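Local coordinates for protein ubiquitin-conjugating enzyme E2, putative (Trypanosoma cruzi, PDB 4DS2) that probably accepts activated ubiquitin or a related modifier as a thioester and passes it towards substrates, at residues K15-K18 / L19-E23; V56-P59 / A60-Y64; D79-H83 / E84-V88. All coordinates share one frame; numbering follows the deposited sequence.

Contact 1 (K15-K18 / L19-E23); sequences KDLK and LLLEE
The amide N of Leu-21 stands 2.9 Å from Leu-17 O, with an N-H...O angle of 167°. On either side of this bond, Leu-20 N reaches Asp-16 O (3.0 Å) and Glu-22 N reaches Lys-18 O (3.2 Å). Leu-19 N to Lys-15 O (3.1 Å) is the most bent of the four. Such i to i+4 bonds are the evidence for unbroken alpha-helix across the junction. The carboxylate of Asp-16 works outside this ladder: its OD2 forms a salt bridge with Arg-12, accepts the amide of Ala-120 and probably bonds to Tyr-81 OH.

Among the side chains, CG of Leu-17 lies anti to its backbone N (chi1 -180°) and thus beside the carbonyl carbon; this swings the branch toward the following turn, where Leu-17 CD1 meets Leu-21 CG at 3.9 Å, the two leucines crossing at a slant. Lys-15 runs alongside Leu-19, and Lys-15 CE lies 4.2 Å from Leu-19 CD1. Leu-17 and Leu-20 also touch Val-44 and Trp-52, on two adjacent strands of the sheet, while Lys-18 and Glu-22 are exposed. This division between a sheet-facing and a solvent-facing side marks the amphipathic N-terminal helix of the ubiquitin-conjugating fold.

Contact 2 (V56-P59 / A60-Y64); sequences VKAP and ADSVY
Three kinds of interaction join Ala-58 and Pro-59 to the residues that follow them, and the polar ones that reach back to this pair converge on Pro-59 O. The first is a backbone hydrogen bond: Ser-62 N lies 3.1 Å from Pro-59 O with a nearly straight N-H...O angle of 168°, although the donor sits well above the carbonyl plane. Because this bond spans i to i+3, and Ala-60 and Asp-61 both have helical backbone angles, residues 59-62 form a beta turn close to type III.

The second kind uses the hydroxyl of Ser-62. Its chi1 of 77° sets OG between the backbone N and the carbonyl carbon, from where OG donates a weak bond to Pro-59 O (3.3 Å). The same OG weakly accepts Tyr-64 N at 3.4 Å, consistent with a weak ST turn.

The third kind is apolar. Ala-58 CB meets Tyr-64 CB at 3.8 Å, and Pro-59 CB meets Asp-61 CB at 3.6 Å. Phe-132 of helix 120-132 touches Ala-58, Pro-59 and the Tyr-64 ring, whose OH bonds to Tyr-95 O; Asp-61 OD2 bonds to His-37. The turns form the first part of the connection between strands 51-57 and 70-76 of the antiparallel E2 sheet.

Contact 3 (D79-H83 / E84-V88); sequences DDYPH and EPPTV
Two torsions bring the groups of this bend together: Tyr-81 holds CG anti to its backbone N (chi1 -171°), which carries the ring over to the carbonyl of Glu-84 and to Pro-86, while Glu-84 folds at chi2 (77°), turning its carboxylate back to Asp-80.

The apolar evidence is the approach of Tyr-81 CE1 to Pro-86 CD, 3.7 Å apart and at a slant to the ring. Glu-84 O is a separate, polar neighbour, lying obliquely 3.5 Å from Tyr-81 CD1. Pro-85 CA, 4.2 Å from Tyr-81 CD1, sits instead at the ring edge, near its plane. Over the centre of one face stands CB of Pro-82, whose preceding peptide bond is cis, so the ring is flanked by prolines from both halves of the bend.

The acidic pair has a different character. Asp-80 OD2 is modelled 3.0 Å from Glu-84 OE1, with the carboxylate planes 49° apart. Both atoms count as acceptors, so the approach is best read as two like charges brought close, though at this resolution the separation is uncertain. Glu-84 OE2 also lies beside His-83 CB at 3.6 Å.

The sequence Tyr-Pro-His-Glu-Pro-Pro matches the Y-P-x-x-P-P signature of E2 enzymes. Pro-82 O bonds to Trp-114 NE1, and Tyr-81 O accepts from Asn-10. Beyond the bend, Thr-87 pairs through its backbone with Leu-76 in strand 70-76. The tyrosine, whose OH reaches Asp-16 of helix 11-27, is touched by Arg-12 and Ile-13 of that helix, Ala-120 of helix 120-132, and Phe-77, which it meets edge-to-face; Pro-86 reaches Val-123 on helix 120-132, and Pro-85 touches helix 108-111 just before the chain enters strand 87-90.

How the contacts relate
All three contacts straddle core and surface: Asp-16 and Leu-20, Ala-58, Pro-59 and Tyr-64, and Tyr-81 and Pro-86 are buried, whereas Lys-18 and Glu-22, Ala-60 and Asp-61, and His-83 and Glu-84 are exposed. Contact 1 rests on a ladder of helical amide bonds, contact 2 on one turn bond and weaker hydroxyl bonds, contact 3 on proline-tyrosine packing beside an acidic pair. A probable hydrogen bond, Asp-16 to Tyr-81, links helix 11-27 to the bend of contact 3. Contacts 2 and 3, about 27 Å apart between centres, adjoin the same sheet. Helix 120-132 meets contacts 1 and 3 from its start, contact 3 along to Val-127, and contact 2 at Leu-128 and Phe-132.

Contact 1 (K15-K18 / L19-E23)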
loop_
_atom_site.group_PDB
_atom_site.type_symbol
_atom_site.label_atom_id
_atom_site.label_comp_id
_atom_site.label_asym_id
_atom_site.label_seq_id
_atom_site.Cartn_x
_atom_site.Cartn_y
_atom_site.Cartn_z
ATOM N N LYS A 15 14.124 13.626 -1.803
ATOM C CA LYS A 15 13.617 14.284 -0.573
ATOM C C LYS A 15 12.567 13.407 0.164
ATOM O O LYS A 15 12.661 13.226 1.391
ATOM C CB LYS A 15 13.046 15.669 -0.880
ATOM C CG LYS A 15 12.647 16.495 0.363
ATOM C CD LYS A 15 11.194 17.031 0.294
ATOM C CE LYS A 15 10.874 18.058 1.398
ATOM N NZ LYS A 15 9.508 18.690 1.386
ATOM N N ASP A 16 11.607 12.845 -0.580
ATOM C CA ASP A 16 10.613 11.917 0.014
ATOM C C ASP A 16 11.132 10.565 0.479
ATOM O O ASP A 16 10.557 10.007 1.412
ATOM C CB ASP A 16 9.444 11.656 -0.922
ATOM C CG ASP A 16 8.570 12.876 -1.110
ATOM O OD1 ASP A 16 8.923 13.986 -0.645
ATOM O OD2 ASP A 16 7.513 12.734 -1.747
ATOM N N LEU A 17 12.193 10.035 -0.140
ATOM C CA LEU A 17 12.814 8.795 0.336
ATOM C C LEU A 17 13.530 9.072 1.671
ATOM O O LEU A 17 13.319 8.361 2.646
ATOM C CB LEU A 17 13.774 8.219 -0.711
ATOM C CG LEU A 17 14.485 6.908 -0.322
ATOM C CD1 LEU A 17 13.551 5.894 0.345
ATOM C CD2 LEU A 17 15.171 6.358 -1.559
ATOM N N LYS A 18 14.352 10.126 1.711
ATOM C CA LYS A 18 15.005 10.566 2.956
ATOM C C LYS A 18 13.986 10.742 4.073
ATOM O O LYS A 18 14.265 10.432 5.235
ATOM C CB LYS A 18 15.745 11.884 2.741
ATOM C CG LYS A 18 16.888 11.800 1.751
ATOM C CD LYS A 18 17.605 13.143 1.553
ATOM C CE LYS A 18 18.720 13.089 0.499
ATOM N NZ LYS A 18 20.057 13.646 0.955
ATOM N N LEU A 19 12.799 11.246 3.724
ATOM C CA LEU A 19 11.751 11.506 4.745
ATOM C C LEU A 19 11.127 10.195 5.222
ATOM O O LEU A 19 10.898 10.044 6.414
ATOM C CB LEU A 19 10.670 12.491 4.260
ATOM C CG LEU A 19 10.901 13.970 4.668
ATOM C CD1 LEU A 19 9.947 14.923 3.959
ATOM C CD2 LEU A 19 10.793 14.215 6.167
ATOM N N LEU A 20 10.887 9.253 4.296
ATOM C CA LEU A 20 10.370 7.932 4.673
ATOM C C LEU A 20 11.336 7.161 5.588
ATOM O O LEU A 20 10.917 6.555 6.557
ATOM C CB LEU A 20 10.078 7.092 3.441
ATOM C CG LEU A 20 9.507 5.697 3.732
ATOM C CD1 LEU A 20 8.218 5.756 4.530
ATOM C CD2 LEU A 20 9.262 4.970 2.411
ATOM N N LEU A 21 12.626 7.190 5.250
ATOM C CA LEU A 21 13.682 6.496 5.991
ATOM C C LEU A 21 13.815 7.025 7.401
ATOM O O LEU A 21 13.994 6.271 8.344
ATOM C CB LEU A 21 15.021 6.658 5.253
ATOM C CG LEU A 21 15.131 5.911 3.912
ATOM C CD1 LEU A 21 16.436 6.313 3.262
ATOM C CD2 LEU A 21 15.036 4.396 4.079
ATOM N N GLU A 22 13.699 8.338 7.526
ATOM C CA GLU A 22 13.657 8.980 8.823
ATOM C C GLU A 22 12.462 8.523 9.697
ATOM O O GLU A 22 12.612 8.290 10.917
ATOM C CB GLU A 22 13.689 10.492 8.610
ATOM C CG GLU A 22 15.022 10.962 8.006
ATOM C CD GLU A 22 15.185 12.477 7.932
ATOM O OE1 GLU A 22 14.220 13.210 8.246
ATOM O OE2 GLU A 22 16.290 12.940 7.565
ATOM N N GLU A 23 11.297 8.350 9.073
ATOM C CA GLU A 23 10.082 7.915 9.781
ATOM C C GLU A 23 10.060 6.434 10.126
ATOM O O GLU A 23 9.586 6.055 11.192
ATOM C CB GLU A 23 8.852 8.163 8.934
ATOM C CG GLU A 23 8.546 9.615 8.626
ATOM C CD GLU A 23 7.635 9.730 7.401
ATOM O OE1 GLU A 23 7.757 10.746 6.670
ATOM O OE2 GLU A 23 6.800 8.789 7.172
#

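Contact 2 (V56-P59 / A60-Y64)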
loop_
_atom_site.group_PDB
_atom_site.type_symbol
_atom_site.label_atom_id
_atom_site.label_comp_id
_atom_site.label_asym_id
_atom_site.label_seq_id
_atom_site.Cartn_x
_atom_site.Cartn_y
_atom_site.Cartn_z
ATOM N N VAL A 56 6.309 -4.772 4.965
ATOM C CA VAL A 56 5.258 -4.155 5.783
ATOM C C VAL A 56 4.600 -5.219 6.629
ATOM O O VAL A 56 4.539 -6.386 6.228
ATOM C CB VAL A 56 4.192 -3.467 4.890
ATOM C CG1 VAL A 56 3.028 -2.961 5.718
ATOM C CG2 VAL A 56 4.800 -2.321 4.075
ATOM N N LYS A 57 4.113 -4.816 7.802
ATOM C CA LYS A 57 3.121 -5.615 8.558
ATOM C C LYS A 57 1.797 -4.893 8.485
ATOM O O LYS A 57 1.752 -3.679 8.639
ATOM C CB LYS A 57 3.528 -5.766 10.020
ATOM C CG LYS A 57 4.862 -6.487 10.222
ATOM C CD LYS A 57 4.774 -7.967 9.879
ATOM C CE LYS A 57 6.150 -8.544 9.592
ATOM N NZ LYS A 57 6.992 -8.628 10.813
ATOM N N ALA A 58 0.720 -5.628 8.235
ATOM C CA ALA A 58 -0.621 -5.076 8.462
ATOM C C ALA A 58 -0.864 -4.877 9.972
ATOM O O ALA A 58 -0.134 -5.448 10.804
ATOM C CB ALA A 58 -1.680 -5.967 7.855
ATOM N N PRO A 59 -1.882 -4.059 10.338
ATOM C CA PRO A 59 -2.258 -3.851 11.745
ATOM C C PRO A 59 -2.658 -5.164 12.442
ATOM O O PRO A 59 -3.314 -6.004 11.817
ATOM C CB PRO A 59 -3.499 -2.947 11.639
ATOM C CG PRO A 59 -3.456 -2.346 10.285
ATOM C CD PRO A 59 -2.856 -3.416 9.433
ATOM N N ALA A 60 -2.285 -5.325 13.722
ATOM C CA ALA A 60 -2.749 -6.465 14.558
ATOM C C ALA A 60 -4.292 -6.474 14.635
ATOM O O ALA A 60 -4.935 -7.533 14.659
ATOM C CB ALA A 60 -2.147 -6.381 15.948
ATOM N N ASP A 61 -4.844 -5.259 14.706
ATOM C CA ASP A 61 -6.258 -4.897 14.400
ATOM C C ASP A 61 -6.993 -5.708 13.318
ATOM O O ASP A 61 -8.157 -6.021 13.496
ATOM C CB ASP A 61 -6.258 -3.434 13.904
ATOM C CG ASP A 61 -7.337 -2.588 14.519
ATOM O OD1 ASP A 61 -7.333 -2.404 15.768
ATOM O OD2 ASP A 61 -8.145 -2.050 13.723
ATOM N N SER A 62 -6.343 -5.995 12.185
ATOM C CA SER A 62 -7.070 -6.468 11.014
ATOM C C SER A 62 -6.931 -7.972 10.708
ATOM O O SER A 62 -6.041 -8.649 11.213
ATOM C CB SER A 62 -6.678 -5.634 9.783
ATOM O OG SER A 62 -5.419 -6.009 9.257
ATOM N N VAL A 63 -7.840 -8.448 9.856
ATOM C CA VAL A 63 -7.845 -9.808 9.297
ATOM C C VAL A 63 -6.494 -10.219 8.730
ATOM O O VAL A 63 -6.088 -11.392 8.828
ATOM C CB VAL A 63 -8.878 -9.917 8.126
ATOM C CG1 VAL A 63 -10.027 -10.852 8.488
ATOM C CG2 VAL A 63 -9.417 -8.556 7.684
ATOM N N TYR A 64 -5.836 -9.221 8.133
ATOM C CA TYR A 64 -4.552 -9.325 7.394
ATOM C C TYR A 64 -3.260 -9.312 8.230
ATOM O O TYR A 64 -2.197 -9.700 7.736
ATOM C CB TYR A 64 -4.451 -8.146 6.417
ATOM C CG TYR A 64 -5.533 -8.148 5.350
ATOM C CD1 TYR A 64 -5.419 -8.950 4.222
ATOM C CD2 TYR A 64 -6.672 -7.370 5.483
ATOM C CE1 TYR A 64 -6.403 -8.961 3.256
ATOM C CE2 TYR A 64 -7.659 -7.381 4.519
ATOM C CZ TYR A 64 -7.519 -8.177 3.409
ATOM O OH TYR A 64 -8.481 -8.190 2.427
#

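Contact 3 (D79-H83 / E84-V88)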
loop_
_atom_site.group_PDB
_atom_site.type_symbol
_atom_site.label_atom_id
_atom_site.label_comp_id
_atom_site.label_asym_id
_atom_site.label_seq_id
_atom_site.Cartn_x
_atom_site.Cartn_y
_atom_site.Cartn_z
ATOM N N ASP A 79 9.068 10.021 -14.157
ATOM C CA ASP A 79 9.905 11.200 -14.324
ATOM C C ASP A 79 9.141 12.449 -13.983
ATOM O O ASP A 79 9.758 13.468 -13.725
ATOM C CB ASP A 79 10.422 11.329 -15.757
ATOM C CG ASP A 79 11.195 10.113 -16.193
ATOM O OD1 ASP A 79 10.538 9.105 -16.568
ATOM O OD2 ASP A 79 12.450 10.154 -16.133
ATOM N N ASP A 80 7.814 12.363 -13.960
ATOM C CA ASP A 80 6.955 13.509 -13.662
ATOM C C ASP A 80 6.514 13.696 -12.170
ATOM O O ASP A 80 5.805 14.652 -11.841
ATOM C CB ASP A 80 5.737 13.441 -14.581
ATOM C CG ASP A 80 5.151 14.797 -14.878
ATOM O OD1 ASP A 80 5.830 15.793 -14.585
ATOM O OD2 ASP A 80 4.013 14.865 -15.401
ATOM N N TYR A 81 6.941 12.828 -11.270
ATOM C CA TYR A 81 6.705 13.076 -9.854
ATOM C C TYR A 81 7.264 14.468 -9.479
ATOM O O TYR A 81 8.400 14.774 -9.839
ATOM C CB TYR A 81 7.351 11.969 -9.006
ATOM C CG TYR A 81 7.000 12.001 -7.550
ATOM C CD1 TYR A 81 5.855 11.416 -7.097
ATOM C CD2 TYR A 81 7.827 12.647 -6.633
ATOM C CE1 TYR A 81 5.523 11.469 -5.758
ATOM C CE2 TYR A 81 7.510 12.700 -5.287
ATOM C CZ TYR A 81 6.355 12.102 -4.851
ATOM O OH TYR A 81 5.988 12.114 -3.513
ATOM N N PRO A 82 6.492 15.287 -8.714
ATOM C CA PRO A 82 5.268 14.988 -7.924
ATOM C C PRO A 82 3.917 15.242 -8.603
ATOM O O PRO A 82 2.884 14.944 -8.029
ATOM C CB PRO A 82 5.406 15.948 -6.733
ATOM C CG PRO A 82 6.153 17.131 -7.295
ATOM C CD PRO A 82 6.894 16.696 -8.529
ATOM N N HIS A 83 3.928 15.771 -9.813
ATOM C CA HIS A 83 2.700 15.976 -10.604
ATOM C C HIS A 83 1.831 14.762 -10.657
ATOM O O HIS A 83 0.664 14.865 -10.326
ATOM C CB HIS A 83 3.057 16.490 -11.980
ATOM C CG HIS A 83 4.002 17.672 -11.923
ATOM N ND1 HIS A 83 3.598 18.895 -11.513
ATOM C CD2 HIS A 83 5.379 17.770 -12.149
ATOM C CE1 HIS A 83 4.647 19.755 -11.540
ATOM N NE2 HIS A 83 5.734 19.071 -11.934
ATOM N N GLU A 84 2.382 13.580 -10.963
ATOM C CA GLU A 84 1.629 12.314 -10.721
ATOM C C GLU A 84 2.275 11.485 -9.643
ATOM O O GLU A 84 3.488 11.304 -9.648
ATOM C CB GLU A 84 1.479 11.384 -11.938
ATOM C CG GLU A 84 0.729 12.005 -13.089
ATOM C CD GLU A 84 1.637 12.954 -13.819
ATOM O OE1 GLU A 84 2.761 12.463 -14.064
ATOM O OE2 GLU A 84 1.269 14.147 -14.095
ATOM N N PRO A 85 1.441 10.900 -8.769
ATOM C CA PRO A 85 1.946 10.102 -7.699
ATOM C C PRO A 85 2.395 8.734 -8.197
ATOM O O PRO A 85 2.087 8.359 -9.316
ATOM C CB PRO A 85 0.735 9.979 -6.768
ATOM C CG PRO A 85 -0.450 10.067 -7.643
ATOM C CD PRO A 85 -0.038 10.797 -8.877
ATOM N N PRO A 86 3.123 7.998 -7.362
ATOM C CA PRO A 86 3.605 6.672 -7.725
ATOM C C PRO A 86 2.515 5.640 -7.675
ATOM O O PRO A 86 1.487 5.853 -7.075
ATOM C CB PRO A 86 4.567 6.341 -6.593
ATOM C CG PRO A 86 3.988 7.072 -5.440
ATOM C CD PRO A 86 3.555 8.380 -6.014
ATOM N N THR A 87 2.796 4.493 -8.244
ATOM C CA THR A 87 1.897 3.370 -8.252
ATOM C C THR A 87 2.354 2.467 -7.132
ATOM O O THR A 87 3.545 2.192 -6.982
ATOM C CB THR A 87 1.963 2.656 -9.623
ATOM O OG1 THR A 87 1.223 3.431 -10.557
ATOM C CG2 THR A 87 1.380 1.243 -9.595
ATOM N N VAL A 88 1.413 2.028 -6.316
ATOM C CA VAL A 88 1.681 0.939 -5.366
ATOM C C VAL A 88 1.167 -0.394 -5.950
ATOM O O VAL A 88 0.145 -0.418 -6.673
ATOM C CB VAL A 88 1.090 1.264 -3.986
ATOM C CG1 VAL A 88 1.424 0.207 -2.931
ATOM C CG2 VAL A 88 1.617 2.632 -3.531
#